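Local coordinates for protein nicotinate phosphoribosyltransferase (Porphyromonas gingivalis, PDB 2IM5) that probably catalyses the ATP-dependent transfer of the phosphoribosyl group of phosphoribosyl diphosphate to nicotinate, giving nicotinate ribonucleotide for NAD biosynthesis, at residues R27-N38 with N346-T357. Sequence-based numbering, arbitrary orientation.
Sequences RAYGEFRFIDRN and NIVMKLWKCKMT
The guanidinium of Arg33 lies flat on the indole of Trp352, the planes 11° apart and the centres 3.8 Å from each other, an off-centre cation-pi stack over the five-membered ring. Arg33 CD adds a CH-pi contact over that same ring. At the guanidinium edge sits the carboxylate of Glu31, whose OE1 takes both Arg33 NE (2.6 Å) and NH2, a side-on salt bridge that fixes the rotation of the stacked group. On the other side of the sheet, Leu351 CD1 stands over a face of the Phe32 ring, 4.1 Å from its centroid, while Met349 O lies in plane at the ring's edge. Back on the face of Glu31 and Arg33, Val348 CG1 rests 3.8 Å above the middle of the Arg37 guanidinium. Asn346 OD1 accepts from Arg37 NH2 in the carbonyl plane and from NE above it, both at 3.1 Å; chi1 of -175° turns Asn346 CG away from its own N, toward the arginine.

The example illustrates a classic beta bulge: Trp352 and Lys353 both face Glu31, so Glu31 N binds Lys353 O while Trp352 N binds Glu31 O at 2.8 Å. Antiparallel pairing continues on both flanks, from Tyr29 with Lys355 to Asp36 with Ile347, joining the NAPRTase N-terminal family region to the TIM-barrel-clan region 308 residues on.

Strand 29-36 is the middle of five, bordered by 105-110 and 347-355, the latter next to edge strand 363-364. Tyr364 meets the Trp352 ring, whereas Phe34, Ile347 and Met349 pack on helix 120-134 and Phe32 and Cys354 on helix 213-223.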
loop_
_atom_site.group_PDB
_atom_site.type_symbol
_atom_site.label_atom_id
_atom_site.label_comp_id
_atom_site.label_asym_id
_atom_site.label_seq_id
_atom_site.Cartn_x
_atom_site.Cartn_y
_atom_site.Cartn_z
ATOM N N ARG A 27 3.166 4.494 -21.615
ATOM C CA ARG A 27 2.941 3.431 -22.590
ATOM C C ARG A 27 3.068 2.044 -21.968
ATOM O O ARG A 27 2.804 1.038 -22.620
ATOM C CB ARG A 27 3.939 3.538 -23.746
ATOM C CG ARG A 27 3.824 4.801 -24.578
ATOM C CD ARG A 27 4.772 4.733 -25.768
ATOM N NE ARG A 27 4.397 5.690 -26.806
ATOM C CZ ARG A 27 4.714 6.978 -26.783
ATOM N NH1 ARG A 27 5.421 7.465 -25.773
ATOM N NH2 ARG A 27 4.308 7.781 -27.760
ATOM N N ALA A 28 3.472 1.997 -20.705
ATOM C CA ALA A 28 3.658 0.723 -20.032
ATOM C C ALA A 28 2.363 -0.040 -19.800
ATOM O O ALA A 28 1.297 0.551 -19.636
ATOM C CB ALA A 28 4.380 0.938 -18.705
ATOM N N TYR A 29 2.477 -1.364 -19.794
ATOM C CA TYR A 29 1.357 -2.256 -19.542
ATOM C C TYR A 29 1.700 -3.085 -18.318
ATOM O O TYR A 29 2.869 -3.289 -17.987
ATOM C CB TYR A 29 1.123 -3.197 -20.726
ATOM C CG TYR A 29 0.338 -2.578 -21.854
ATOM C CD1 TYR A 29 -1.034 -2.784 -21.964
ATOM C CD2 TYR A 29 0.966 -1.766 -22.801
ATOM C CE1 TYR A 29 -1.767 -2.197 -22.990
ATOM C CE2 TYR A 29 0.242 -1.174 -23.829
ATOM C CZ TYR A 29 -1.120 -1.393 -23.915
ATOM O OH TYR A 29 -1.841 -0.804 -24.921
ATOM N N GLY A 30 0.673 -3.562 -17.637
ATOM C CA GLY A 30 0.913 -4.387 -16.471
ATOM C C GLY A 30 -0.249 -5.321 -16.235
ATOM O O GLY A 30 -1.356 -5.081 -16.727
ATOM N N GLU A 31 0.012 -6.409 -15.520
ATOM C CA GLU A 31 -1.036 -7.349 -15.163
ATOM C C GLU A 31 -0.970 -7.586 -13.663
ATOM O O GLU A 31 0.061 -8.025 -13.139
ATOM C CB GLU A 31 -0.888 -8.707 -15.855
ATOM C CG GLU A 31 -2.011 -9.663 -15.410
ATOM C CD GLU A 31 -1.870 -11.090 -15.939
ATOM O OE1 GLU A 31 -0.885 -11.780 -15.584
ATOM O OE2 GLU A 31 -2.755 -11.519 -16.709
ATOM N N PHE A 32 -2.069 -7.287 -12.980
ATOM C CA PHE A 32 -2.159 -7.496 -11.547
ATOM C C PHE A 32 -2.914 -8.804 -11.323
ATOM O O PHE A 32 -3.896 -9.093 -12.016
ATOM C CB PHE A 32 -2.914 -6.338 -10.888
ATOM C CG PHE A 32 -2.082 -5.096 -10.701
ATOM C CD1 PHE A 32 -1.483 -4.819 -9.469
ATOM C CD2 PHE A 32 -1.872 -4.216 -11.758
ATOM C CE1 PHE A 32 -0.687 -3.686 -9.298
ATOM C CE2 PHE A 32 -1.077 -3.082 -11.598
ATOM C CZ PHE A 32 -0.483 -2.817 -10.363
ATOM N N ARG A 33 -2.452 -9.595 -10.366
ATOM C CA ARG A 33 -3.113 -10.855 -10.066
ATOM C C ARG A 33 -3.527 -10.953 -8.608
ATOM O O ARG A 33 -2.737 -10.698 -7.705
ATOM C CB ARG A 33 -2.211 -12.039 -10.416
ATOM C CG ARG A 33 -1.966 -12.182 -11.905
ATOM C CD ARG A 33 -1.231 -13.468 -12.224
ATOM N NE ARG A 33 -0.901 -13.546 -13.641
ATOM C CZ ARG A 33 -0.293 -14.576 -14.214
ATOM N NH1 ARG A 33 0.054 -15.635 -13.491
ATOM N NH2 ARG A 33 -0.015 -14.536 -15.510
ATOM N N PHE A 34 -4.786 -11.312 -8.399
ATOM C CA PHE A 34 -5.339 -11.487 -7.066
ATOM C C PHE A 34 -4.805 -12.804 -6.519
ATOM O O PHE A 34 -4.706 -13.784 -7.249
ATOM C CB PHE A 34 -6.864 -11.555 -7.150
ATOM C CG PHE A 34 -7.525 -12.020 -5.885
ATOM C CD1 PHE A 34 -7.820 -11.122 -4.864
ATOM C CD2 PHE A 34 -7.855 -13.363 -5.712
ATOM C CE1 PHE A 34 -8.435 -11.552 -3.688
ATOM C CE2 PHE A 34 -8.467 -13.802 -4.542
ATOM C CZ PHE A 34 -8.759 -12.891 -3.528
ATOM N N ILE A 35 -4.458 -12.825 -5.240
ATOM C CA ILE A 35 -3.961 -14.046 -4.625
ATOM C C ILE A 35 -4.575 -14.226 -3.238
ATOM O O ILE A 35 -4.405 -13.382 -2.355
ATOM C CB ILE A 35 -2.418 -14.033 -4.436
ATOM C CG1 ILE A 35 -1.707 -13.699 -5.749
ATOM C CG2 ILE A 35 -1.957 -15.389 -3.915
ATOM C CD1 ILE A 35 -1.916 -14.726 -6.841
ATOM N N ASP A 36 -5.315 -15.313 -3.055
ATOM C CA ASP A 36 -5.881 -15.611 -1.746
ATOM C C ASP A 36 -4.875 -16.571 -1.133
ATOM O O ASP A 36 -4.860 -17.757 -1.458
ATOM C CB ASP A 36 -7.238 -16.286 -1.867
ATOM C CG ASP A 36 -7.719 -16.866 -0.540
ATOM O OD1 ASP A 36 -7.151 -16.511 0.524
ATOM O OD2 ASP A 36 -8.671 -17.676 -0.563
ATOM N N ARG A 37 -4.032 -16.046 -0.255
ATOM C CA ARG A 37 -2.989 -16.840 0.362
ATOM C C ARG A 37 -3.467 -17.930 1.312
ATOM O O ARG A 37 -2.665 -18.706 1.826
ATOM C CB ARG A 37 -1.981 -15.904 1.032
ATOM C CG ARG A 37 -1.350 -14.957 0.010
ATOM C CD ARG A 37 -0.186 -14.148 0.543
ATOM N NE ARG A 37 -0.594 -13.169 1.546
ATOM C CZ ARG A 37 0.168 -12.156 1.948
ATOM N NH1 ARG A 37 1.378 -11.988 1.429
ATOM N NH2 ARG A 37 -0.276 -11.315 2.870
ATOM N N ASN A 38 -4.775 -18.002 1.530
ATOM C CA ASN A 38 -5.335 -19.031 2.392
ATOM C C ASN A 38 -6.025 -20.082 1.532
ATOM O O ASN A 38 -6.574 -21.056 2.044
ATOM C CB ASN A 38 -6.331 -18.426 3.381
ATOM C CG ASN A 38 -5.655 -17.844 4.608
ATOM O OD1 ASN A 38 -6.303 -17.219 5.444
ATOM N ND2 ASN A 38 -4.348 -18.054 4.727
ATOM N N ASN A 346 -6.802 -13.138 4.064
ATOM C CA ASN A 346 -5.387 -13.036 3.746
ATOM C C ASN A 346 -5.256 -12.927 2.232
ATOM O O ASN A 346 -4.809 -13.862 1.564
ATOM C CB ASN A 346 -4.644 -14.263 4.268
ATOM C CG ASN A 346 -3.148 -14.159 4.070
ATOM O OD1 ASN A 346 -2.598 -13.061 3.953
ATOM N ND2 ASN A 346 -2.476 -15.302 4.044
ATOM N N ILE A 347 -5.649 -11.769 1.707
ATOM C CA ILE A 347 -5.623 -11.519 0.272
ATOM C C ILE A 347 -4.739 -10.362 -0.189
ATOM O O ILE A 347 -4.539 -9.381 0.529
ATOM C CB ILE A 347 -7.050 -11.241 -0.240
ATOM C CG1 ILE A 347 -7.684 -10.115 0.585
ATOM C CG2 ILE A 347 -7.891 -12.507 -0.154
ATOM C CD1 ILE A 347 -9.069 -9.717 0.113
ATOM N N VAL A 348 -4.225 -10.490 -1.407
ATOM C CA VAL A 348 -3.394 -9.459 -2.017
ATOM C C VAL A 348 -3.657 -9.459 -3.516
ATOM O O VAL A 348 -4.264 -10.388 -4.051
ATOM C CB VAL A 348 -1.872 -9.706 -1.787
ATOM C CG1 VAL A 348 -1.543 -9.612 -0.314
ATOM C CG2 VAL A 348 -1.459 -11.076 -2.336
ATOM N N MET A 349 -3.227 -8.395 -4.184
ATOM C CA MET A 349 -3.369 -8.286 -5.632
ATOM C C MET A 349 -2.090 -7.577 -6.055
ATOM O O MET A 349 -1.959 -6.360 -5.888
ATOM C CB MET A 349 -4.615 -7.472 -6.012
ATOM C CG MET A 349 -5.046 -7.692 -7.457
ATOM S SD MET A 349 -6.678 -7.069 -7.871
ATOM C CE MET A 349 -6.749 -7.532 -9.606
ATOM N N LYS A 350 -1.143 -8.350 -6.581
ATOM C CA LYS A 350 0.151 -7.808 -6.966
ATOM C C LYS A 350 0.454 -7.710 -8.450
ATOM O O LYS A 350 -0.103 -8.449 -9.266
ATOM C CB LYS A 350 1.256 -8.633 -6.305
ATOM C CG LYS A 350 1.131 -8.757 -4.795
ATOM C CD LYS A 350 1.078 -7.388 -4.132
ATOM C CE LYS A 350 0.998 -7.505 -2.616
ATOM N NZ LYS A 350 0.765 -6.185 -1.967
ATOM N N LEU A 351 1.357 -6.789 -8.783
ATOM C CA LEU A 351 1.798 -6.614 -10.159
ATOM C C LEU A 351 2.580 -7.885 -10.446
ATOM O O LEU A 351 3.602 -8.146 -9.816
ATOM C CB LEU A 351 2.717 -5.395 -10.280
ATOM C CG LEU A 351 3.261 -5.142 -11.689
ATOM C CD1 LEU A 351 2.099 -4.925 -12.648
ATOM C CD2 LEU A 351 4.197 -3.933 -11.678
ATOM N N TRP A 352 2.096 -8.676 -11.388
ATOM C CA TRP A 352 2.736 -9.940 -11.727
ATOM C C TRP A 352 3.714 -9.856 -12.896
ATOM O O TRP A 352 4.701 -10.586 -12.939
ATOM C CB TRP A 352 1.661 -10.983 -12.033
ATOM C CG TRP A 352 2.194 -12.376 -12.068
ATOM C CD1 TRP A 352 2.520 -13.107 -13.172
ATOM C CD2 TRP A 352 2.512 -13.189 -10.935
ATOM N NE1 TRP A 352 3.028 -14.332 -12.794
ATOM C CE2 TRP A 352 3.033 -14.406 -11.426
ATOM C CE3 TRP A 352 2.408 -13.003 -9.547
ATOM C CZ2 TRP A 352 3.450 -15.438 -10.581
ATOM C CZ3 TRP A 352 2.820 -14.027 -8.702
ATOM C CH2 TRP A 352 3.336 -15.232 -9.225
ATOM N N LYS A 353 3.422 -8.981 -13.848
ATOM C CA LYS A 353 4.285 -8.797 -15.009
ATOM C C LYS A 353 3.986 -7.453 -15.661
ATOM O O LYS A 353 2.918 -6.869 -15.441
ATOM C CB LYS A 353 4.083 -9.932 -16.013
ATOM C CG LYS A 353 2.699 -9.999 -16.614
ATOM C CD LYS A 353 2.601 -11.130 -17.632
ATOM C CE LYS A 353 1.245 -11.129 -18.317
ATOM N NZ LYS A 353 1.109 -12.241 -19.291
ATOM N N CYS A 354 4.930 -6.970 -16.459
ATOM C CA CYS A 354 4.779 -5.690 -17.122
ATOM C C CYS A 354 5.650 -5.606 -18.368
ATOM O O CYS A 354 6.461 -6.492 -18.644
ATOM C CB CYS A 354 5.187 -4.569 -16.164
ATOM S SG CYS A 354 6.877 -4.738 -15.542
ATOM N N LYS A 355 5.466 -4.526 -19.111
ATOM C CA LYS A 355 6.239 -4.261 -20.314
ATOM C C LYS A 355 6.314 -2.744 -20.465
ATOM O O LYS A 355 5.443 -2.028 -19.971
ATOM C CB LYS A 355 5.577 -4.900 -21.536
ATOM C CG LYS A 355 4.133 -4.523 -21.735
ATOM C CD LYS A 355 3.611 -5.019 -23.077
ATOM C CE LYS A 355 3.694 -6.519 -23.211
ATOM N NZ LYS A 355 3.182 -6.964 -24.543
ATOM N N MET A 356 7.359 -2.258 -21.134
ATOM C CA MET A 356 7.565 -0.825 -21.325
ATOM C C MET A 356 6.583 -0.201 -22.322
ATOM O O MET A 356 6.148 0.937 -22.157
ATOM C CB MET A 356 9.001 -0.567 -21.795
ATOM C CG MET A 356 9.384 0.900 -21.761
ATOM S SD MET A 356 9.436 1.540 -20.065
ATOM C CE MET A 356 11.184 1.828 -19.915
ATOM N N THR A 357 6.243 -0.949 -23.362
ATOM C CA THR A 357 5.317 -0.472 -24.386
ATOM C C THR A 357 4.564 -1.685 -24.902
ATOM O O THR A 357 4.890 -2.817 -24.556
ATOM C CB THR A 357 6.056 0.176 -25.593
ATOM O OG1 THR A 357 6.801 -0.832 -26.284
ATOM C CG2 THR A 357 7.021 1.256 -25.134
HETATM O O HOH W 1 6.053 3.820 -21.076
#